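Local coordinates for centromeric protein-C, isoform A (PDB 6O2K) that probably acts as an adaptor between centromeric chromatin and other proteins at the kinetochore, this chain being its dimeric cupin domain, at residues 28-31 with 32-35. Sequence-based numbering, arbitrary orientation. Where two conformers were deposited one is given.
Sequences ASMS and DENA
S31 packs its CB 3.5 Å from the backbone N of D32, and its carbonyl turns toward N34, whose amide N donates back to S31 O at 2.9 Å just past the 3-10 turn of residues 30-33. The side chain of N34 folds back near the same oxygen; with CG beside the backbone N (chi1 -68°), ND2 comes to 4.0 Å from S31 CB. D32 holds CG between its own backbone N and carbonyl carbon (chi1 64°), which swings the carboxylate back toward the start of the turn. There OD2 passes 4.1 Å from A28 CB, and the aspartate also touches S39 further along the chain. One residue before the S31 bond, the amide N of E33 bonds to M30 O at 3.0 Å, the donor lying well above the carbonyl plane. These two successive bonds from residue i+3 to residue i are those of a 3-10 turn, set in the loop that leads from helix 6-19 to strand 37-38; a third, from D32 N to S29 O, is doubtful because its acceptor is less surely placed. One face of the turn lies against the second subunit of the cupin dimer: S31 OG accepts from V110 N of that subunit, while N34 ND2 donates to S109 OG and H108 O there. With an alanine here instead of N34, these two oxygens of the other chain would probably lose their amide partner. M30 and E33 run side by side in the same direction on the more exposed part of the turn, M30 CE lying 4.0 Å from E33 OE1. A water ties the carboxylate to the backbone, donating to both M30 O and E33 OE1.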
ATOM      1  N   ALA B  28       2.928 -10.935 -14.347  1.00 32.82           N
ATOM      2  CA  ALA B  28       1.557 -11.400 -14.216  1.00 35.61           C
ATOM      3  C   ALA B  28       1.517 -12.745 -13.486  1.00 32.51           C
ATOM      4  O   ALA B  28       2.547 -13.327 -13.133  1.00 33.98           O
ATOM      5  CB  ALA B  28       0.893 -11.482 -15.590  1.00 38.53           C
ATOM      6  N   SER B  29       0.307 -13.244 -13.241  1.00 28.01           N
ATOM      7  CA  SER B  29       0.127 -14.555 -12.636  0.51 28.54           C
ATOM      8  C   SER B  29      -1.193 -15.132 -13.123  1.00 28.67           C
ATOM      9  O   SER B  29      -2.106 -14.396 -13.492  1.00 28.68           O
ATOM     10  CB  SER B  29       0.158 -14.479 -11.104  0.51 29.99           C
ATOM     11  OG  SER B  29      -1.134 -14.243 -10.575  0.51 27.15           O
ATOM     12  N   MET B  30      -1.281 -16.467 -13.151  1.00 24.81           N
ATOM     13  CA  MET B  30      -2.542 -17.079 -13.570  1.00 24.71           C
ATOM     14  C   MET B  30      -3.671 -16.775 -12.587  1.00 26.74           C
ATOM     15  O   MET B  30      -4.854 -16.862 -12.951  1.00 26.27           O
ATOM     16  CB  MET B  30      -2.379 -18.585 -13.735  1.00 23.38           C
ATOM     17  CG  MET B  30      -1.499 -18.966 -14.939  1.00 24.39           C
ATOM     18  SD  MET B  30      -2.218 -18.498 -16.536  1.00 26.97           S
ATOM     19  CE  MET B  30      -3.494 -19.752 -16.679  1.00 26.93           C
ATOM     20  N   SER B  31      -3.330 -16.382 -11.363  1.00 20.95           N
ATOM     21  CA  SER B  31      -4.356 -15.963 -10.419  1.00 20.34           C
ATOM     22  C   SER B  31      -5.085 -14.695 -10.856  1.00 22.07           C
ATOM     23  O   SER B  31      -6.124 -14.371 -10.264  1.00 19.98           O
ATOM     24  CB  SER B  31      -3.743 -15.755  -9.033  1.00 24.08           C
ATOM     25  OG  SER B  31      -3.222 -16.975  -8.538  1.00 26.95           O
ATOM     26  N   ASP B  32      -4.595 -13.980 -11.884  1.00 20.55           N
ATOM     27  CA  ASP B  32      -5.372 -12.840 -12.366  1.00 20.65           C
ATOM     28  C   ASP B  32      -6.634 -13.277 -13.080  1.00 21.60           C
ATOM     29  O   ASP B  32      -7.437 -12.414 -13.470  1.00 21.86           O
ATOM     30  CB  ASP B  32      -4.539 -11.918 -13.281  1.00 21.94           C
ATOM     31  CG  ASP B  32      -4.074 -12.594 -14.591  1.00 25.69           C
ATOM     32  OD1 ASP B  32      -4.683 -13.579 -15.046  1.00 22.79           O
ATOM     33  OD2 ASP B  32      -3.092 -12.102 -15.190  1.00 24.51           O
ATOM     34  N   GLU B  33      -6.840 -14.586 -13.245  1.00 22.22           N
ATOM     35  CA  GLU B  33      -8.153 -15.044 -13.675  1.00 23.14           C
ATOM     36  C   GLU B  33      -9.182 -15.012 -12.541  1.00 22.70           C
ATOM     37  O   GLU B  33     -10.382 -15.144 -12.818  1.00 23.48           O
ATOM     38  CB  GLU B  33      -8.051 -16.458 -14.273  1.00 24.10           C
ATOM     39  CG  GLU B  33      -7.281 -16.487 -15.605  1.00 24.91           C
ATOM     40  CD  GLU B  33      -7.356 -17.830 -16.328  1.00 26.09           C
ATOM     41  OE1 GLU B  33      -7.293 -18.905 -15.673  1.00 26.00           O
ATOM     42  OE2 GLU B  33      -7.485 -17.814 -17.561  1.00 27.22           O
ATOM     43  N   ASN B  34      -8.758 -14.799 -11.299  1.00 21.61           N
ATOM     44  CA  ASN B  34      -9.657 -14.872 -10.144  1.00 21.81           C
ATOM     45  C   ASN B  34     -10.388 -13.546  -9.941  1.00 20.98           C
ATOM     46  O   ASN B  34      -9.770 -12.475  -9.981  1.00 20.35           O
ATOM     47  CB  ASN B  34      -8.888 -15.237  -8.874  1.00 20.41           C
ATOM     48  CG  ASN B  34      -8.338 -16.658  -8.902  1.00 21.11           C
ATOM     49  OD1 ASN B  34      -8.733 -17.479  -9.732  1.00 22.80           O
ATOM     50  ND2 ASN B  34      -7.432 -16.951  -7.979  1.00 21.94           N
ATOM     51  N   ALA B  35     -11.706 -13.625  -9.714  1.00 21.54           N
ATOM     52  CA  ALA B  35     -12.526 -12.417  -9.641  1.00 27.29           C
ATOM     53  C   ALA B  35     -12.041 -11.463  -8.554  1.00 25.02           C
ATOM     54  O   ALA B  35     -12.065 -10.240  -8.744  1.00 24.21           O
ATOM     55  CB  ALA B  35     -13.993 -12.784  -9.413  1.00 29.89           C
TER
HETATM   56  O   HOH W   1      -6.220 -19.156 -13.245  1.00 21.54           O